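Local atomic coordinates of protein CLPV1 (Pseudomonas aeruginosa, PDB entry 4UQW), a protein that serves as the ATPase ClpV of a type VI secretion system, probably taking apart the TssB-TssC sheath, and is represented by its N domain. Residues S17-A22 against V41-Q46; V94-E99 against P127-A132; R100-G105 against S112-G117; T116-I121 against E150-Y155. All coordinates share one frame; numbering follows the deposited sequence.

Contact 1 of 4, residues S17-A22 against V41-Q46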
loop_
_atom_site.group_PDB
_atom_site.type_symbol
_atom_site.label_atom_id
_atom_site.label_comp_id
_atom_site.label_asym_id
_atom_site.label_seq_id
_atom_site.Cartn_x
_atom_site.Cartn_y
_atom_site.Cartn_z
ATOM N N SER A 17 -4.411 -4.604 -11.430
ATOM C CA SER A 17 -5.618 -3.819 -11.533
ATOM C C SER A 17 -6.188 -3.510 -10.150
ATOM O O SER A 17 -6.681 -2.409 -9.933
ATOM C CB SER A 17 -6.637 -4.551 -12.405
ATOM O OG SER A 17 -7.048 -5.736 -11.769
ATOM N N LEU A 18 -6.078 -4.445 -9.228
ATOM C CA LEU A 18 -6.638 -4.183 -7.891
ATOM C C LEU A 18 -5.894 -2.999 -7.246
ATOM O O LEU A 18 -6.500 -2.029 -6.679
ATOM C CB LEU A 18 -6.558 -5.485 -7.041
ATOM C CG LEU A 18 -7.160 -5.357 -5.628
ATOM C CD1 LEU A 18 -7.675 -6.722 -5.119
ATOM C CD2 LEU A 18 -6.169 -4.791 -4.614
ATOM N N ALA A 19 -4.560 -3.023 -7.271
ATOM C CA ALA A 19 -3.756 -1.981 -6.634
ATOM C C ALA A 19 -3.966 -0.647 -7.325
ATOM O O ALA A 19 -4.062 0.389 -6.649
ATOM C CB ALA A 19 -2.250 -2.320 -6.633
ATOM N N TYR A 20 -4.027 -0.603 -8.671
ATOM C CA TYR A 20 -4.150 0.663 -9.367
ATOM C C TYR A 20 -5.558 1.227 -9.172
ATOM O O TYR A 20 -5.736 2.438 -8.939
ATOM C CB TYR A 20 -3.895 0.518 -10.873
ATOM C CG TYR A 20 -3.260 1.704 -11.603
ATOM C CD1 TYR A 20 -3.361 3.016 -11.131
ATOM C CD2 TYR A 20 -2.443 1.492 -12.705
ATOM C CE1 TYR A 20 -2.754 4.088 -11.799
ATOM C CE2 TYR A 20 -1.858 2.543 -13.398
ATOM C CZ TYR A 20 -2.000 3.840 -12.944
ATOM O OH TYR A 20 -1.402 4.917 -13.553
ATOM N N LYS A 21 -6.568 0.375 -9.228
ATOM C CA LYS A 21 -7.940 0.889 -8.996
ATOM C C LYS A 21 -8.048 1.434 -7.586
ATOM O O LYS A 21 -8.777 2.405 -7.336
ATOM C CB LYS A 21 -8.980 -0.219 -9.252
ATOM C CG LYS A 21 -9.144 -0.482 -10.786
ATOM C CD LYS A 21 -10.111 -1.658 -11.025
ATOM C CE LYS A 21 -10.187 -2.042 -12.501
ATOM N NZ LYS A 21 -10.708 -3.443 -12.637
ATOM N N ALA A 22 -7.293 0.845 -6.648
ATOM C CA ALA A 22 -7.373 1.372 -5.279
ATOM C C ALA A 22 -6.637 2.705 -5.134
ATOM O O ALA A 22 -7.013 3.512 -4.279
ATOM C CB ALA A 22 -6.849 0.330 -4.248
ATOM N N VAL A 41 -1.998 5.716 3.961
ATOM C CA VAL A 41 -3.180 5.346 4.745
ATOM C C VAL A 41 -4.459 5.346 3.845
ATOM O O VAL A 41 -5.312 4.456 3.983
ATOM C CB VAL A 41 -3.338 6.272 5.963
ATOM C CG1 VAL A 41 -3.636 7.721 5.545
ATOM C CG2 VAL A 41 -4.478 5.756 6.863
ATOM N N HIS A 42 -4.563 6.290 2.887
ATOM C CA HIS A 42 -5.720 6.267 1.980
ATOM C C HIS A 42 -5.726 4.996 1.151
ATOM O O HIS A 42 -6.773 4.395 0.909
ATOM C CB HIS A 42 -5.702 7.463 1.000
ATOM C CG HIS A 42 -5.850 8.806 1.640
ATOM N ND1 HIS A 42 -4.781 9.661 1.721
ATOM C CD2 HIS A 42 -6.915 9.450 2.176
ATOM C CE1 HIS A 42 -5.174 10.804 2.271
ATOM N NE2 HIS A 42 -6.459 10.695 2.559
ATOM N N TRP A 43 -4.547 4.619 0.637
ATOM C CA TRP A 43 -4.433 3.498 -0.306
ATOM C C TRP A 43 -4.782 2.203 0.435
ATOM O O TRP A 43 -5.571 1.375 -0.045
ATOM C CB TRP A 43 -3.002 3.430 -0.820
ATOM C CG TRP A 43 -2.840 2.570 -2.046
ATOM C CD1 TRP A 43 -3.828 1.995 -2.780
ATOM C CD2 TRP A 43 -1.599 2.289 -2.662
ATOM N NE1 TRP A 43 -3.245 1.334 -3.879
ATOM C CE2 TRP A 43 -1.881 1.558 -3.834
ATOM C CE3 TRP A 43 -0.267 2.689 -2.389
ATOM C CZ2 TRP A 43 -0.851 1.114 -4.699
ATOM C CZ3 TRP A 43 0.752 2.275 -3.230
ATOM C CH2 TRP A 43 0.435 1.491 -4.387
ATOM N N PHE A 44 -4.163 2.019 1.617
ATOM C CA PHE A 44 -4.383 0.778 2.367
ATOM C C PHE A 44 -5.843 0.713 2.867
ATOM O O PHE A 44 -6.475 -0.365 2.840
ATOM C CB PHE A 44 -3.395 0.679 3.545
ATOM C CG PHE A 44 -2.100 0.077 3.141
ATOM C CD1 PHE A 44 -1.537 0.420 1.942
ATOM C CD2 PHE A 44 -1.436 -0.861 3.949
ATOM C CE1 PHE A 44 -0.314 -0.119 1.539
ATOM C CE2 PHE A 44 -0.209 -1.414 3.520
ATOM C CZ PHE A 44 0.329 -1.033 2.344
ATOM N N HIS A 45 -6.396 1.855 3.321
ATOM C CA HIS A 45 -7.797 1.854 3.719
ATOM C C HIS A 45 -8.698 1.404 2.509
ATOM O O HIS A 45 -9.604 0.569 2.670
ATOM C CB HIS A 45 -8.173 3.240 4.251
ATOM C CG HIS A 45 -9.635 3.395 4.451
ATOM N ND1 HIS A 45 -10.297 2.982 5.586
ATOM C CD2 HIS A 45 -10.580 3.867 3.603
ATOM C CE1 HIS A 45 -11.590 3.255 5.456
ATOM N NE2 HIS A 45 -11.786 3.782 4.261
ATOM N N GLN A 46 -8.409 1.922 1.323
ATOM C CA GLN A 46 -9.231 1.569 0.167
ATOM C C GLN A 46 -9.054 0.119 -0.230
ATOM O O GLN A 46 -10.048 -0.564 -0.616
ATOM C CB GLN A 46 -8.919 2.491 -1.036
ATOM C CG GLN A 46 -9.557 3.868 -0.853
ATOM C CD GLN A 46 -11.047 3.876 -0.772
ATOM O OE1 GLN A 46 -11.777 3.178 -1.514
ATOM N NE2 GLN A 46 -11.514 4.611 0.183
#
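Trp43 carries its indole across to Ala19 and Ala22 because CG stands anti to the backbone N (chi1 -165°), which swings the ring off helix 40-49 toward helix 17-33. The two helices belong to the mainly helical Clp-type N domain; their axes approach to 9.7 Å here and run more nearly antiparallel than parallel, at 125°. A single hydrogen bond joins the segments: Trp43 NE1 donates to Ala19 O over 3.0 Å, with an N-H...O angle of 148°. The acceptor sits at the edge of the indole near its plane, and the donor meets the oxygen in the carbonyl plane, on a lone pair. The buried indole N-H is thus satisfied by a main-chain carbonyl, and the bond limits rotation of the ring. Beside it, Ala22 CB lies in the ring plane, 3.7 Å from Trp43 CD1. The far edge of the indole packs against Leu119 of helix 116-124. Tyr20, whose CB points away from helix 40-49, lines the benzamidine pocket with Arg8, Phe12 and Leu90. The backbones come nearest one turn on from Trp43, where Gln46 CB lies 3.9 Å from Ala22 O.

Contact 2 of 4, residues V94-E99 against P127-A132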
loop_
_atom_site.group_PDB
_atom_site.type_symbol
_atom_site.label_atom_id
_atom_site.label_comp_id
_atom_site.label_asym_id
_atom_site.label_seq_id
_atom_site.Cartn_x
_atom_site.Cartn_y
_atom_site.Cartn_z
ATOM N N VAL A 94 3.950 7.069 -1.407
ATOM C CA VAL A 94 3.180 6.191 -2.258
ATOM C C VAL A 94 4.041 5.864 -3.514
ATOM O O VAL A 94 4.142 4.674 -3.908
ATOM C CB VAL A 94 1.846 6.879 -2.651
ATOM C CG1 VAL A 94 1.200 6.185 -3.844
ATOM C CG2 VAL A 94 0.938 6.836 -1.435
ATOM N N GLU A 95 4.717 6.869 -4.085
ATOM C CA GLU A 95 5.633 6.624 -5.234
ATOM C C GLU A 95 6.715 5.629 -4.802
ATOM O O GLU A 95 7.035 4.689 -5.531
ATOM C CB GLU A 95 6.347 7.892 -5.755
ATOM C CG GLU A 95 5.366 8.944 -6.274
ATOM C CD GLU A 95 6.126 10.176 -6.750
ATOM O OE1 GLU A 95 7.330 10.359 -6.408
ATOM O OE2 GLU A 95 5.558 10.984 -7.478
ATOM N N GLU A 96 7.305 5.881 -3.634
ATOM C CA GLU A 96 8.414 5.026 -3.220
ATOM C C GLU A 96 7.960 3.600 -2.984
ATOM O O GLU A 96 8.675 2.622 -3.309
ATOM C CB GLU A 96 9.012 5.586 -1.923
ATOM C CG GLU A 96 10.418 5.048 -1.704
ATOM C CD GLU A 96 11.123 5.637 -0.496
ATOM O OE1 GLU A 96 10.682 6.710 0.083
ATOM O OE2 GLU A 96 12.121 4.960 -0.124
ATOM N N ALA A 97 6.787 3.416 -2.402
ATOM C CA ALA A 97 6.307 2.057 -2.198
ATOM C C ALA A 97 6.101 1.330 -3.535
ATOM O O ALA A 97 6.353 0.124 -3.582
ATOM C CB ALA A 97 4.952 2.058 -1.358
ATOM N N VAL A 98 5.606 2.024 -4.566
ATOM C CA VAL A 98 5.442 1.328 -5.842
ATOM C C VAL A 98 6.821 0.927 -6.359
ATOM O O VAL A 98 6.963 -0.214 -6.841
ATOM C CB VAL A 98 4.720 2.217 -6.876
ATOM C CG1 VAL A 98 4.582 1.452 -8.229
ATOM C CG2 VAL A 98 3.298 2.563 -6.376
ATOM N N GLU A 99 7.824 1.819 -6.278
ATOM C CA GLU A 99 9.176 1.416 -6.750
ATOM C C GLU A 99 9.673 0.163 -5.998
ATOM O O GLU A 99 10.205 -0.767 -6.637
ATOM C CB GLU A 99 10.159 2.591 -6.592
ATOM C CG GLU A 99 11.523 2.206 -7.128
ATOM C CD GLU A 99 12.551 3.307 -6.999
ATOM O OE1 GLU A 99 12.305 4.436 -7.472
ATOM O OE2 GLU A 99 13.563 2.990 -6.422
ATOM N N PRO A 127 13.544 1.091 5.542
ATOM C CA PRO A 127 13.247 1.553 6.907
ATOM C C PRO A 127 12.316 2.759 7.025
ATOM O O PRO A 127 11.435 2.768 7.912
ATOM C CB PRO A 127 14.632 1.887 7.434
ATOM C CG PRO A 127 15.501 0.841 6.741
ATOM C CD PRO A 127 14.953 0.721 5.347
ATOM N N SER A 128 12.469 3.744 6.148
ATOM C CA SER A 128 11.568 4.919 6.231
ATOM C C SER A 128 10.109 4.567 5.937
ATOM O O SER A 128 9.169 5.126 6.575
ATOM C CB SER A 128 12.033 6.000 5.271
ATOM O OG SER A 128 12.029 5.484 3.955
ATOM N N LEU A 129 9.863 3.637 5.008
ATOM C CA LEU A 129 8.491 3.219 4.697
ATOM C C LEU A 129 7.947 2.336 5.793
ATOM O O LEU A 129 6.786 2.491 6.165
ATOM C CB LEU A 129 8.438 2.457 3.334
ATOM C CG LEU A 129 8.931 3.312 2.180
ATOM C CD1 LEU A 129 8.827 2.448 0.923
ATOM C CD2 LEU A 129 8.089 4.600 1.989
ATOM N N ARG A 130 8.785 1.479 6.367
ATOM C CA ARG A 130 8.294 0.619 7.440
ATOM C C ARG A 130 7.914 1.480 8.662
ATOM O O ARG A 130 6.899 1.196 9.317
ATOM C CB ARG A 130 9.346 -0.434 7.804
ATOM C CG ARG A 130 8.891 -1.300 8.998
ATOM C CD ARG A 130 9.872 -2.380 9.366
ATOM N NE ARG A 130 11.255 -2.006 9.096
ATOM C CZ ARG A 130 12.080 -1.433 9.969
ATOM N NH1 ARG A 130 11.654 -1.144 11.197
ATOM N NH2 ARG A 130 13.333 -1.155 9.612
ATOM N N HIS A 131 8.665 2.550 8.893
ATOM C CA HIS A 131 8.362 3.426 10.028
ATOM C C HIS A 131 7.059 4.156 9.779
ATOM O O HIS A 131 6.221 4.339 10.719
ATOM C CB HIS A 131 9.549 4.396 10.259
ATOM C CG HIS A 131 9.321 5.422 11.316
ATOM N ND1 HIS A 131 9.344 5.124 12.659
ATOM C CD2 HIS A 131 9.082 6.753 11.222
ATOM C CE1 HIS A 131 9.122 6.230 13.352
ATOM N NE2 HIS A 131 8.959 7.232 12.501
ATOM N N ALA A 132 6.849 4.574 8.528
ATOM C CA ALA A 132 5.561 5.215 8.219
ATOM C C ALA A 132 4.388 4.277 8.432
ATOM O O ALA A 132 3.349 4.650 8.989
ATOM C CB ALA A 132 5.570 5.742 6.769
HETATM O O HOH W 1 11.930 7.544 2.142
#
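The helical segments 94-99 and 127-132 pass at 10.7 Å between axes, inclined at 121° and nearest in backbone at Ala97 and Leu129, whose CA atoms are 7.3 Å apart. That spacing is bridged mainly by Leu129. Its CG lies anti to its own carbonyl carbon (chi1 -60°), and the two methyls divide the work: CD1 reaches the main chain of helix 92-108, 4.0 Å from Ala97 N, and also touches Glu96 CG, while CD2 lies against the carboxylate end of Glu96, 3.8 Å from OE1. Glu96 is extended beyond CG, so its methylene part runs slantwise over the leucine and its carboxylate arrives near the first turn of helix 127-136. There Ser128 OG is 4.1 Å from Glu96 OE2, too far for a direct bond. A water closes the gap, donating to Glu96 OE1 at 2.5 Å, unusually short and so to be taken with some caution, and bonding to Ser128 OG at 2.7 Å. On another side of helix 92-108, Glu95 forms a salt bridge with Arg8 of the benzamidine pocket, and Val94 and Val98 pack on Trp43. The contact therefore grades from a buried aliphatic part at Leu129 and Ala97 to a hydrated rim, where the water bridge lets carboxylate and hydroxyl interact without touching.

Contact 3 of 4, residues R100-G105 against S112-G117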
loop_
_atom_site.group_PDB
_atom_site.type_symbol
_atom_site.label_atom_id
_atom_site.label_comp_id
_atom_site.label_asym_id
_atom_site.label_seq_id
_atom_site.Cartn_x
_atom_site.Cartn_y
_atom_site.Cartn_z
ATOM N N ARG A 100 9.586 0.169 -4.670
ATOM C CA ARG A 100 10.070 -0.993 -3.935
ATOM C C ARG A 100 9.241 -2.227 -4.217
ATOM O O ARG A 100 9.801 -3.341 -4.281
ATOM C CB ARG A 100 10.065 -0.713 -2.426
ATOM C CG ARG A 100 10.816 0.573 -2.056
ATOM C CD ARG A 100 12.253 0.652 -2.631
ATOM N NE ARG A 100 13.094 -0.456 -2.280
ATOM C CZ ARG A 100 14.151 -0.770 -3.060
ATOM N NH1 ARG A 100 14.427 0.002 -4.116
ATOM N NH2 ARG A 100 14.917 -1.789 -2.771
ATOM N N GLY A 101 7.917 -2.088 -4.423
ATOM C CA GLY A 101 7.121 -3.256 -4.803
ATOM C C GLY A 101 7.531 -3.799 -6.158
ATOM O O GLY A 101 7.486 -5.023 -6.342
ATOM N N TRP A 102 7.859 -2.900 -7.088
ATOM C CA TRP A 102 8.386 -3.347 -8.395
ATOM C C TRP A 102 9.720 -4.069 -8.227
ATOM O O TRP A 102 9.930 -5.122 -8.888
ATOM C CB TRP A 102 8.546 -2.150 -9.332
ATOM C CG TRP A 102 9.269 -2.486 -10.636
ATOM C CD1 TRP A 102 10.447 -1.935 -11.059
ATOM C CD2 TRP A 102 8.886 -3.445 -11.652
ATOM N NE1 TRP A 102 10.831 -2.465 -12.291
ATOM C CE2 TRP A 102 9.888 -3.395 -12.652
ATOM C CE3 TRP A 102 7.807 -4.326 -11.797
ATOM C CZ2 TRP A 102 9.852 -4.174 -13.809
ATOM C CZ3 TRP A 102 7.774 -5.135 -12.957
ATOM C CH2 TRP A 102 8.772 -5.024 -13.932
ATOM N N VAL A 103 10.650 -3.526 -7.439
ATOM C CA VAL A 103 11.912 -4.241 -7.232
ATOM C C VAL A 103 11.733 -5.643 -6.715
ATOM O O VAL A 103 12.315 -6.602 -7.267
ATOM C CB VAL A 103 12.802 -3.434 -6.258
ATOM C CG1 VAL A 103 13.982 -4.289 -5.721
ATOM C CG2 VAL A 103 13.306 -2.153 -6.969
ATOM N N TYR A 104 10.900 -5.823 -5.669
ATOM C CA TYR A 104 10.741 -7.174 -5.150
ATOM C C TYR A 104 9.883 -8.031 -6.058
ATOM O O TYR A 104 10.218 -9.186 -6.294
ATOM C CB TYR A 104 10.186 -7.120 -3.694
ATOM C CG TYR A 104 11.317 -6.764 -2.771
ATOM C CD1 TYR A 104 12.161 -7.776 -2.280
ATOM C CD2 TYR A 104 11.622 -5.436 -2.478
ATOM C CE1 TYR A 104 13.247 -7.454 -1.481
ATOM C CE2 TYR A 104 12.729 -5.093 -1.699
ATOM C CZ TYR A 104 13.539 -6.116 -1.222
ATOM O OH TYR A 104 14.642 -5.831 -0.441
ATOM N N GLY A 105 8.824 -7.485 -6.628
ATOM C CA GLY A 105 7.991 -8.269 -7.541
ATOM C C GLY A 105 8.768 -8.785 -8.729
ATOM O O GLY A 105 8.681 -9.975 -9.083
ATOM N N SER A 112 5.561 -9.677 -13.617
ATOM C CA SER A 112 5.455 -8.460 -14.412
ATOM C C SER A 112 4.550 -7.389 -13.794
ATOM O O SER A 112 4.609 -6.255 -14.207
ATOM C CB SER A 112 4.940 -8.824 -15.797
ATOM O OG SER A 112 3.638 -9.360 -15.688
ATOM N N GLN A 113 3.708 -7.755 -12.805
ATOM C CA GLN A 113 2.796 -6.783 -12.178
ATOM C C GLN A 113 3.003 -6.746 -10.686
ATOM O O GLN A 113 3.333 -7.744 -10.057
ATOM C CB GLN A 113 1.354 -7.135 -12.422
ATOM C CG GLN A 113 0.996 -7.246 -13.900
ATOM C CD GLN A 113 -0.459 -7.578 -13.987
ATOM O OE1 GLN A 113 -1.257 -6.705 -13.912
ATOM N NE2 GLN A 113 -0.797 -8.861 -14.065
ATOM N N VAL A 114 2.808 -5.568 -10.115
ATOM C CA VAL A 114 2.966 -5.397 -8.670
ATOM C C VAL A 114 1.615 -5.575 -7.984
ATOM O O VAL A 114 0.676 -4.808 -8.215
ATOM C CB VAL A 114 3.568 -4.004 -8.378
ATOM C CG1 VAL A 114 3.669 -3.691 -6.845
ATOM C CG2 VAL A 114 4.927 -3.842 -9.114
ATOM N N ARG A 115 1.523 -6.627 -7.174
ATOM C CA ARG A 115 0.347 -6.899 -6.361
ATOM C C ARG A 115 0.536 -6.290 -4.985
ATOM O O ARG A 115 1.653 -5.921 -4.568
ATOM C CB ARG A 115 0.094 -8.417 -6.259
ATOM C CG ARG A 115 1.298 -9.244 -5.729
ATOM C CD ARG A 115 1.102 -10.756 -6.006
ATOM N NE ARG A 115 -0.062 -11.266 -5.299
ATOM C CZ ARG A 115 -0.531 -12.489 -5.524
ATOM N NH1 ARG A 115 0.049 -13.267 -6.462
ATOM N NH2 ARG A 115 -1.559 -12.925 -4.822
ATOM N N THR A 116 -0.539 -6.215 -4.226
ATOM C CA THR A 116 -0.394 -5.499 -2.946
ATOM C C THR A 116 0.523 -6.230 -1.965
ATOM O O THR A 116 1.174 -5.563 -1.139
ATOM C CB THR A 116 -1.760 -5.166 -2.272
ATOM O OG1 THR A 116 -2.443 -6.352 -1.888
ATOM C CG2 THR A 116 -2.632 -4.343 -3.230
ATOM N N GLY A 117 0.716 -7.544 -2.101
ATOM C CA GLY A 117 1.605 -8.213 -1.176
ATOM C C GLY A 117 3.042 -7.827 -1.484
ATOM O O GLY A 117 3.876 -7.795 -0.568
#
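A helix-loop-helix turn is fastened here: the chain leaves helix 92-108, doubles back, and residues 112-114 pass alongside that helix before helix 116-124 begins, with Arg115 at its N-cap position. Val114 is the inward-facing residue of the turn. Its CG1, anti to the backbone N (chi1 176°), settles on the bare main chain of Gly101, 3.9 Å from Gly101 C, an approach that the absence of a side chain there allows. The other methyl, CG2, bears on the next residue, 3.6 Å from Trp102 CA, and also sits in plane at the edge of the indole, 4.0 Å from Trp102 CE3. The two side chains cross at about a right angle. Main-chain hydrogen bonds to Lys14 and Asn16 fix Val114 from the N-terminal part of the chain, while Gly105 bonds to Glu111 further round the turn. Where the loop nears the surface, Trp102 CZ3 comes within 3.6 Å of Ser112 O.

Contact 4 of 4, residues T116-I121 against E150-Y155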
loop_
_atom_site.group_PDB
_atom_site.type_symbol
_atom_site.label_atom_id
_atom_site.label_comp_id
_atom_site.label_asym_id
_atom_site.label_seq_id
_atom_site.Cartn_x
_atom_site.Cartn_y
_atom_site.Cartn_z
ATOM N N THR A 116 -0.539 -6.215 -4.226
ATOM C CA THR A 116 -0.394 -5.499 -2.946
ATOM C C THR A 116 0.523 -6.230 -1.965
ATOM O O THR A 116 1.174 -5.563 -1.139
ATOM C CB THR A 116 -1.760 -5.166 -2.272
ATOM O OG1 THR A 116 -2.443 -6.352 -1.888
ATOM C CG2 THR A 116 -2.632 -4.343 -3.230
ATOM N N GLY A 117 0.716 -7.544 -2.101
ATOM C CA GLY A 117 1.605 -8.213 -1.176
ATOM C C GLY A 117 3.042 -7.827 -1.484
ATOM O O GLY A 117 3.876 -7.795 -0.568
ATOM N N TYR A 118 3.350 -7.510 -2.755
ATOM C CA TYR A 118 4.712 -7.022 -3.040
ATOM C C TYR A 118 4.898 -5.599 -2.524
ATOM O O TYR A 118 6.020 -5.230 -2.153
ATOM C CB TYR A 118 5.004 -7.035 -4.550
ATOM C CG TYR A 118 4.878 -8.390 -5.198
ATOM C CD1 TYR A 118 4.891 -9.555 -4.477
ATOM C CD2 TYR A 118 4.728 -8.459 -6.581
ATOM C CE1 TYR A 118 4.790 -10.811 -5.108
ATOM C CE2 TYR A 118 4.625 -9.698 -7.239
ATOM C CZ TYR A 118 4.629 -10.847 -6.494
ATOM O OH TYR A 118 4.453 -12.078 -7.112
ATOM N N LEU A 119 3.837 -4.782 -2.517
ATOM C CA LEU A 119 3.935 -3.476 -1.879
ATOM C C LEU A 119 4.256 -3.620 -0.391
ATOM O O LEU A 119 5.105 -2.899 0.133
ATOM C CB LEU A 119 2.640 -2.656 -1.982
ATOM C CG LEU A 119 2.157 -2.376 -3.392
ATOM C CD1 LEU A 119 0.719 -1.809 -3.318
ATOM C CD2 LEU A 119 3.056 -1.318 -4.070
ATOM N N VAL A 120 3.624 -4.581 0.279
ATOM C CA VAL A 120 3.931 -4.776 1.695
ATOM C C VAL A 120 5.392 -5.182 1.889
ATOM O O VAL A 120 6.066 -4.625 2.758
ATOM C CB VAL A 120 2.984 -5.855 2.274
ATOM C CG1 VAL A 120 3.361 -6.190 3.725
ATOM C CG2 VAL A 120 1.554 -5.307 2.273
ATOM N N ILE A 121 5.916 -6.125 1.086
ATOM C CA ILE A 121 7.291 -6.537 1.233
ATOM C C ILE A 121 8.220 -5.361 0.967
ATOM O O ILE A 121 9.167 -5.125 1.742
ATOM C CB ILE A 121 7.620 -7.685 0.260
ATOM C CG1 ILE A 121 6.913 -8.956 0.754
ATOM C CG2 ILE A 121 9.148 -7.910 0.153
ATOM C CD1 ILE A 121 6.876 -10.069 -0.329
ATOM N N GLU A 150 9.511 -15.776 2.340
ATOM C CA GLU A 150 9.744 -17.200 2.168
ATOM C C GLU A 150 8.467 -17.999 1.989
ATOM O O GLU A 150 8.495 -19.102 1.413
ATOM C CB GLU A 150 10.538 -17.695 3.367
ATOM C CG GLU A 150 11.918 -17.072 3.412
ATOM C CD GLU A 150 12.982 -17.985 2.806
ATOM O OE1 GLU A 150 12.827 -19.229 2.899
ATOM O OE2 GLU A 150 13.959 -17.460 2.223
ATOM N N ARG A 151 7.358 -17.478 2.515
ATOM C CA ARG A 151 6.103 -18.234 2.594
ATOM C C ARG A 151 4.957 -17.406 1.955
ATOM O O ARG A 151 3.820 -17.481 2.398
ATOM C CB ARG A 151 5.785 -18.600 4.056
ATOM C CG ARG A 151 6.881 -19.568 4.602
ATOM C CD ARG A 151 6.566 -20.213 5.957
ATOM N NE ARG A 151 6.483 -19.229 7.021
ATOM C CZ ARG A 151 5.513 -19.194 7.933
ATOM N NH1 ARG A 151 4.547 -20.113 7.913
ATOM N NH2 ARG A 151 5.506 -18.246 8.871
ATOM N N PHE A 152 5.321 -16.650 0.923
ATOM C CA PHE A 152 4.377 -15.693 0.322
ATOM C C PHE A 152 3.047 -16.368 -0.051
ATOM O O PHE A 152 1.948 -15.839 0.252
ATOM C CB PHE A 152 5.014 -15.056 -0.914
ATOM C CG PHE A 152 4.176 -13.936 -1.490
ATOM C CD1 PHE A 152 4.173 -12.654 -0.915
ATOM C CD2 PHE A 152 3.347 -14.186 -2.585
ATOM C CE1 PHE A 152 3.359 -11.600 -1.457
ATOM C CE2 PHE A 152 2.526 -13.173 -3.118
ATOM C CZ PHE A 152 2.518 -11.887 -2.571
ATOM N N ASP A 153 3.112 -17.504 -0.734
ATOM C CA ASP A 153 1.861 -18.136 -1.175
ATOM C C ASP A 153 1.004 -18.556 -0.010
ATOM O O ASP A 153 -0.238 -18.490 -0.085
ATOM C CB ASP A 153 2.160 -19.362 -2.065
ATOM C CG ASP A 153 2.649 -18.955 -3.451
ATOM O OD1 ASP A 153 2.909 -17.751 -3.714
ATOM O OD2 ASP A 153 2.776 -19.853 -4.311
ATOM N N GLU A 154 1.642 -19.019 1.073
ATOM C CA GLU A 154 0.880 -19.380 2.256
ATOM C C GLU A 154 0.188 -18.129 2.838
ATOM O O GLU A 154 -0.947 -18.200 3.326
ATOM C CB GLU A 154 1.802 -19.992 3.299
ATOM C CG GLU A 154 1.047 -20.381 4.551
ATOM C CD GLU A 154 1.945 -21.080 5.580
ATOM O OE1 GLU A 154 3.093 -21.444 5.257
ATOM O OE2 GLU A 154 1.477 -21.290 6.708
ATOM N N TYR A 155 0.897 -16.997 2.836
ATOM C CA TYR A 155 0.299 -15.785 3.401
ATOM C C TYR A 155 -0.833 -15.238 2.543
ATOM O O TYR A 155 -1.815 -14.733 3.098
ATOM C CB TYR A 155 1.384 -14.701 3.664
ATOM C CG TYR A 155 2.064 -14.933 4.993
ATOM C CD1 TYR A 155 2.999 -15.954 5.142
ATOM C CD2 TYR A 155 1.751 -14.151 6.096
ATOM C CE1 TYR A 155 3.586 -16.210 6.367
ATOM C CE2 TYR A 155 2.373 -14.389 7.329
ATOM C CZ TYR A 155 3.271 -15.409 7.448
ATOM O OH TYR A 155 3.866 -15.664 8.670
#
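Gly117 N donates a hydrogen bond to Asp54 OD2, which also forms a salt bridge with Arg115 NE, and the start of helix 116-124 is fixed at the place where Gly117 meets Phe152. The contact itself is apolar and centres on the buried phenyl ring. A chi1 of -173° turns the Phe152 ring from the first turn of helix 152-156 onto helix 116-124. Its CE1 edge fits against Gly117, 3.8 Å from that residue's C atom, with Gly117 CA in the ring plane; the ring edge can come this close because Gly117 has no side chain. Tyr118 approaches from a different direction: its CE1 lies over one face of the phenyl ring, 3.6 Å from Phe152 CZ. The ring centroids are 5.2 Å apart and the planes inclined at 38°, an oblique pairing. One turn further along, Ile121 CD1 touches Phe152 CD1 at 3.8 Å. Just before the phenylalanine, Arg151 occupies the N-cap position at the break between helices 145-150 and 152-156, and Arg151 NH1 makes a salt bridge to Glu154 OE1 that includes a weak hydrogen bond. Phe109 extends the aromatic group, stacking on Tyr118 and meeting Phe152 at a steeper tilt. Around this group, Leu148 of helix 145-150 packs on Val120 and Ile121, while from helix 54-61 Leu55 meets Val120 and Asp54 meets Phe152.

Overall arrangement
From the N terminus, contact 1 comes first, closing a loop that brings helix 40-49 back onto helix 17-33 and holds strand 37-38, which pairs in parallel with strand 89-90. The remaining contacts all open later in the chain. Contact 2 joins helix 92-108 to helix 127-136, and contact 3, the short connection into helix 116-124, is nested inside that loop. Contact 4 starts on Thr116 and Gly117, where contact 3 ends, and crosses contact 2 on its way to the C-terminal helix 152-156. Trp43 links contact 1 to the later ones, as does Thr116, packed on Leu18 and Ala19; Leu119 touches Ala97 and Val98, and Gly105 touches Tyr118.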